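Long-range contact in MHC class I-like protein MILL2 (Mus musculus, PDB 6A97), which binds heparan sulfate proteoglycans on the surface of fibroblasts, as an MHC class I-like membrane glycoprotein held by a GPI anchor: residues H32-V44 and L52-E64. Numbering follows the deposited sequence.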
loop_
_atom_site.group_PDB
_atom_site.type_symbol
_atom_site.label_atom_id
_atom_site.label_comp_id
_atom_site.label_asym_id
_atom_site.label_seq_id
_atom_site.Cartn_x
_atom_site.Cartn_y
_atom_site.Cartn_z
ATOM N N HIS A 32 30.702 -19.143 -5.298
ATOM C CA HIS A 32 30.264 -19.784 -6.531
ATOM C C HIS A 32 30.350 -21.300 -6.421
ATOM O O HIS A 32 29.411 -22.012 -6.776
ATOM C CB HIS A 32 31.090 -19.293 -7.718
ATOM C CG HIS A 32 30.742 -17.907 -8.156
ATOM N ND1 HIS A 32 29.528 -17.589 -8.726
ATOM C CD2 HIS A 32 31.449 -16.753 -8.107
ATOM C CE1 HIS A 32 29.503 -16.300 -9.011
ATOM N NE2 HIS A 32 30.657 -15.769 -8.647
ATOM N N SER A 33 31.487 -21.783 -5.932
ATOM C CA SER A 33 31.679 -23.203 -5.668
ATOM C C SER A 33 32.718 -23.370 -4.569
ATOM O O SER A 33 33.737 -22.681 -4.558
ATOM C CB SER A 33 32.113 -23.946 -6.930
ATOM O OG SER A 33 33.490 -23.751 -7.187
ATOM N N LEU A 34 32.454 -24.283 -3.645
ATOM C CA LEU A 34 33.301 -24.440 -2.472
ATOM C C LEU A 34 34.528 -25.301 -2.770
ATOM O O LEU A 34 34.464 -26.529 -2.739
ATOM C CB LEU A 34 32.492 -25.031 -1.320
ATOM C CG LEU A 34 31.313 -24.154 -0.886
ATOM C CD1 LEU A 34 30.410 -24.898 0.080
ATOM C CD2 LEU A 34 31.810 -22.862 -0.259
ATOM N N GLU A 35 35.643 -24.638 -3.058
ATOM C CA GLU A 35 36.905 -25.322 -3.299
ATOM C C GLU A 35 37.763 -25.289 -2.037
ATOM O O GLU A 35 38.082 -26.330 -1.461
ATOM C CB GLU A 35 37.646 -24.686 -4.478
ATOM N N GLY A 36 38.119 -24.083 -1.610
ATOM C CA GLY A 36 38.900 -23.876 -0.404
ATOM C C GLY A 36 39.039 -22.388 -0.149
ATOM O O GLY A 36 38.651 -21.577 -0.990
ATOM N N SER A 37 39.604 -22.026 0.998
ATOM C CA SER A 37 39.681 -20.627 1.412
ATOM C C SER A 37 40.451 -19.739 0.427
ATOM O O SER A 37 40.252 -18.524 0.395
ATOM C CB SER A 37 40.316 -20.527 2.801
ATOM O OG SER A 37 41.545 -21.229 2.848
ATOM N N GLU A 38 41.324 -20.340 -0.375
ATOM C CA GLU A 38 42.097 -19.565 -1.343
ATOM C C GLU A 38 41.434 -19.522 -2.718
ATOM O O GLU A 38 41.318 -18.455 -3.322
ATOM C CB GLU A 38 43.517 -20.122 -1.481
ATOM C CG GLU A 38 44.294 -19.504 -2.642
ATOM C CD GLU A 38 45.702 -20.055 -2.785
ATOM O OE1 GLU A 38 46.432 -20.104 -1.772
ATOM O OE2 GLU A 38 46.079 -20.435 -3.915
ATOM N N LYS A 39 40.997 -20.680 -3.207
ATOM C CA LYS A 39 40.486 -20.785 -4.575
ATOM C C LYS A 39 38.991 -20.496 -4.736
ATOM O O LYS A 39 38.525 -20.290 -5.855
ATOM C CB LYS A 39 40.789 -22.174 -5.139
ATOM C CG LYS A 39 42.136 -22.266 -5.843
ATOM C CD LYS A 39 43.101 -23.176 -5.107
ATOM C CE LYS A 39 44.483 -23.137 -5.743
ATOM N NZ LYS A 39 45.458 -24.018 -5.039
ATOM N N THR A 40 38.241 -20.484 -3.636
ATOM C CA THR A 40 36.808 -20.202 -3.716
ATOM C C THR A 40 36.556 -18.786 -4.229
ATOM O O THR A 40 37.041 -17.808 -3.661
ATOM C CB THR A 40 36.110 -20.377 -2.355
ATOM O OG1 THR A 40 36.114 -21.764 -1.985
ATOM C CG2 THR A 40 34.668 -19.888 -2.432
ATOM N N GLN A 41 35.805 -18.687 -5.319
ATOM C CA GLN A 41 35.482 -17.397 -5.913
ATOM C C GLN A 41 34.180 -16.868 -5.326
ATOM O O GLN A 41 33.252 -17.635 -5.073
ATOM C CB GLN A 41 35.381 -17.516 -7.433
ATOM C CG GLN A 41 36.652 -18.034 -8.095
ATOM C CD GLN A 41 36.447 -18.390 -9.558
ATOM O OE1 GLN A 41 37.379 -18.332 -10.360
ATOM N NE2 GLN A 41 35.220 -18.761 -9.912
ATOM N N LEU A 42 34.118 -15.556 -5.120
ATOM C CA LEU A 42 32.996 -14.932 -4.432
ATOM C C LEU A 42 32.277 -13.923 -5.308
ATOM O O LEU A 42 32.907 -13.210 -6.092
ATOM C CB LEU A 42 33.478 -14.232 -3.157
ATOM C CG LEU A 42 34.143 -15.069 -2.062
ATOM C CD1 LEU A 42 34.648 -14.158 -0.949
ATOM C CD2 LEU A 42 33.169 -16.117 -1.504
ATOM N N LEU A 43 30.955 -13.857 -5.164
ATOM C CA LEU A 43 30.180 -12.754 -5.716
ATOM C C LEU A 43 29.794 -11.826 -4.577
ATOM O O LEU A 43 29.162 -12.249 -3.609
ATOM C CB LEU A 43 28.929 -13.246 -6.452
ATOM C CG LEU A 43 27.949 -12.149 -6.898
ATOM C CD1 LEU A 43 28.589 -11.168 -7.906
ATOM C CD2 LEU A 43 26.684 -12.759 -7.484
ATOM N N VAL A 44 30.196 -10.566 -4.678
ATOM C CA VAL A 44 29.871 -9.598 -3.646
ATOM C C VAL A 44 29.013 -8.497 -4.241
ATOM O O VAL A 44 29.403 -7.852 -5.218
ATOM C CB VAL A 44 31.137 -8.974 -3.005
ATOM C CG1 VAL A 44 30.744 -8.065 -1.848
ATOM C CG2 VAL A 44 32.108 -10.060 -2.534
ATOM N N LEU A 52 21.203 -1.492 -5.295
ATOM C CA LEU A 52 22.483 -2.062 -5.683
ATOM C C LEU A 52 23.440 -0.940 -6.067
ATOM O O LEU A 52 23.122 -0.085 -6.894
ATOM C CB LEU A 52 22.308 -3.057 -6.831
ATOM C CG LEU A 52 23.601 -3.702 -7.343
ATOM C CD1 LEU A 52 24.288 -4.503 -6.239
ATOM C CD2 LEU A 52 23.329 -4.582 -8.554
ATOM N N PHE A 53 24.607 -0.938 -5.436
ATOM C CA PHE A 53 25.548 0.154 -5.587
ATOM C C PHE A 53 26.854 -0.330 -6.211
ATOM O O PHE A 53 27.380 0.280 -7.144
ATOM C CB PHE A 53 25.801 0.809 -4.221
ATOM C CG PHE A 53 26.836 1.899 -4.247
ATOM C CD1 PHE A 53 26.761 2.925 -5.174
ATOM C CD2 PHE A 53 27.878 1.903 -3.336
ATOM C CE1 PHE A 53 27.712 3.927 -5.198
ATOM C CE2 PHE A 53 28.831 2.904 -3.354
ATOM C CZ PHE A 53 28.746 3.915 -4.284
ATOM N N LEU A 54 27.375 -1.440 -5.705
ATOM C CA LEU A 54 28.641 -1.954 -6.200
ATOM C C LEU A 54 28.565 -3.457 -6.352
ATOM O O LEU A 54 27.815 -4.129 -5.635
ATOM C CB LEU A 54 29.792 -1.581 -5.255
ATOM C CG LEU A 54 30.198 -0.114 -5.162
ATOM C CD1 LEU A 54 31.105 0.112 -3.951
ATOM C CD2 LEU A 54 30.896 0.311 -6.446
ATOM N N LYS A 55 29.362 -3.983 -7.271
ATOM C CA LYS A 55 29.473 -5.417 -7.451
ATOM C C LYS A 55 30.920 -5.825 -7.681
ATOM O O LYS A 55 31.642 -5.165 -8.430
ATOM C CB LYS A 55 28.637 -5.902 -8.639
ATOM C CG LYS A 55 29.036 -7.318 -9.048
ATOM C CD LYS A 55 28.320 -7.832 -10.253
ATOM C CE LYS A 55 28.935 -7.337 -11.537
ATOM N NZ LYS A 55 28.403 -8.130 -12.685
ATOM N N TYR A 56 31.334 -6.911 -7.041
ATOM C CA TYR A 56 32.557 -7.598 -7.429
ATOM C C TYR A 56 32.236 -9.059 -7.643
ATOM O O TYR A 56 31.698 -9.714 -6.752
ATOM C CB TYR A 56 33.662 -7.458 -6.379
ATOM C CG TYR A 56 34.854 -8.352 -6.666
ATOM C CD1 TYR A 56 35.298 -9.278 -5.733
ATOM C CD2 TYR A 56 35.527 -8.276 -7.885
ATOM C CE1 TYR A 56 36.385 -10.099 -5.994
ATOM C CE2 TYR A 56 36.614 -9.098 -8.161
ATOM C CZ TYR A 56 37.040 -10.007 -7.205
ATOM O OH TYR A 56 38.117 -10.830 -7.454
ATOM N N ASN A 57 32.569 -9.569 -8.822
ATOM C CA ASN A 57 32.343 -10.972 -9.125
ATOM C C ASN A 57 33.649 -11.659 -9.491
ATOM O O ASN A 57 34.182 -11.443 -10.575
ATOM C CB ASN A 57 31.327 -11.112 -10.261
ATOM C CG ASN A 57 30.909 -12.551 -10.495
ATOM O OD1 ASN A 57 31.402 -13.470 -9.838
ATOM N ND2 ASN A 57 29.977 -12.752 -11.423
ATOM N N GLY A 58 34.160 -12.487 -8.585
ATOM C CA GLY A 58 35.438 -13.143 -8.790
ATOM C C GLY A 58 35.357 -14.387 -9.656
ATOM O O GLY A 58 36.329 -15.131 -9.768
ATOM N N ASP A 59 34.193 -14.619 -10.257
ATOM C CA ASP A 59 34.017 -15.743 -11.169
ATOM C C ASP A 59 34.943 -15.571 -12.374
ATOM O O ASP A 59 34.867 -14.570 -13.083
ATOM C CB ASP A 59 32.557 -15.851 -11.615
ATOM C CG ASP A 59 32.294 -17.058 -12.505
ATOM O OD1 ASP A 59 33.221 -17.865 -12.729
ATOM O OD2 ASP A 59 31.146 -17.206 -12.975
ATOM N N SER A 60 35.812 -16.555 -12.587
ATOM C CA SER A 60 36.802 -16.513 -13.665
ATOM C C SER A 60 36.179 -16.307 -15.042
ATOM O O SER A 60 36.807 -15.741 -15.935
ATOM C CB SER A 60 37.626 -17.802 -13.671
ATOM O OG SER A 60 38.418 -17.904 -12.504
ATOM N N ARG A 61 34.941 -16.760 -15.204
ATOM C CA ARG A 61 34.256 -16.693 -16.487
ATOM C C ARG A 61 33.559 -15.352 -16.714
ATOM O O ARG A 61 32.815 -15.190 -17.681
ATOM C CB ARG A 61 33.242 -17.832 -16.596
ATOM C CG ARG A 61 33.877 -19.216 -16.649
ATOM C CD ARG A 61 32.834 -20.322 -16.745
ATOM N NE ARG A 61 32.006 -20.403 -15.543
ATOM C CZ ARG A 61 30.770 -19.924 -15.457
ATOM N NH1 ARG A 61 30.218 -19.328 -16.505
ATOM N NH2 ARG A 61 30.088 -20.040 -14.325
ATOM N N GLU A 62 33.803 -14.390 -15.830
ATOM C CA GLU A 62 33.189 -13.071 -15.958
ATOM C C GLU A 62 34.121 -12.094 -16.670
ATOM O O GLU A 62 35.287 -11.956 -16.298
ATOM C CB GLU A 62 32.803 -12.524 -14.581
ATOM C CG GLU A 62 31.884 -11.310 -14.620
ATOM C CD GLU A 62 30.418 -11.683 -14.788
ATOM O OE1 GLU A 62 30.102 -12.513 -15.667
ATOM O OE2 GLU A 62 29.581 -11.143 -14.033
ATOM N N THR A 63 33.602 -11.418 -17.691
ATOM C CA THR A 63 34.397 -10.473 -18.472
ATOM C C THR A 63 34.451 -9.101 -17.807
ATOM O O THR A 63 35.417 -8.360 -17.976
ATOM C CB THR A 63 33.847 -10.324 -19.906
ATOM O OG1 THR A 63 32.545 -9.730 -19.865
ATOM C CG2 THR A 63 33.763 -11.683 -20.588
ATOM N N GLU A 64 33.407 -8.768 -17.054
ATOM C CA GLU A 64 33.401 -7.560 -16.240
ATOM C C GLU A 64 33.260 -7.910 -14.762
ATOM O O GLU A 64 32.151 -8.005 -14.247
ATOM C CB GLU A 64 32.273 -6.612 -16.664
ATOM C CG GLU A 64 31.978 -6.586 -18.161
ATOM C CD GLU A 64 30.903 -5.572 -18.526
ATOM O OE1 GLU A 64 30.717 -4.595 -17.767
ATOM O OE2 GLU A 64 30.241 -5.753 -19.569
#
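His32 reaches Asn57 with the far nitrogen of its ring. His32 NE2 donates to Asn57 OD1 over 2.7 Å at the ring edge, with the amide oxygen tilted somewhat out of the ring plane. Ring and amide are turned 24° from each other. From the opposite face of the amide, the backbone N of Asp59 also donates to OD1, closing an Asx turn. Two bonds thus grip this oxygen, and a weak one from Asn57 ND2 to Glu62 OE2 helps to set the turn of the amide. Asp59 CB lies over one face of the His32 imidazole, 3.9 Å from the ring centroid, a CH-pi contact. Between His32 and Gln41 the chain loops away, and the backbone N of His32 bonds to Gln41 O.

With CG anti to the carbonyl carbon (chi1 -58°) and the chain extended beyond CG, Gln41 runs alongside Gly58 O and brings its amide to the turn Asp59-Glu62. There Ser60 OG lies 2.4 Å from Gln41 OE1, too short for a normal hydrogen bond and so doubtful in its exact geometry. Ser60 N donates only weakly to the same OE1.

Leu42 O takes the N-H of Gly58, 2.9 Å from that nitrogen. From here the segments pair as the antiparallel hairpin of strands 42-48 and 51-57, in the alpha-1 half of the MHC class I platform. Helix 75-96 packs on the side of Leu42, Leu54 and Tyr56.

Leu43 and Asn57 form a non-hydrogen-bonded pair on the other face. CG of Leu43 is anti to the backbone N (chi1 172°), and CD1 comes within 3.6 Å of Asn57 CB. CD1 also touches the aliphatic part of Lys55, whose NZ is salt-bridged to Glu62 and to an acidic side chain on the chain of another protein. That chain's backbone packs on Leu43 too.

Val44 and Tyr56 are a hydrogen-bonded pair, with Val44 N 2.7 Å from Tyr56 O and Tyr56 N 2.8 Å from Val44 O.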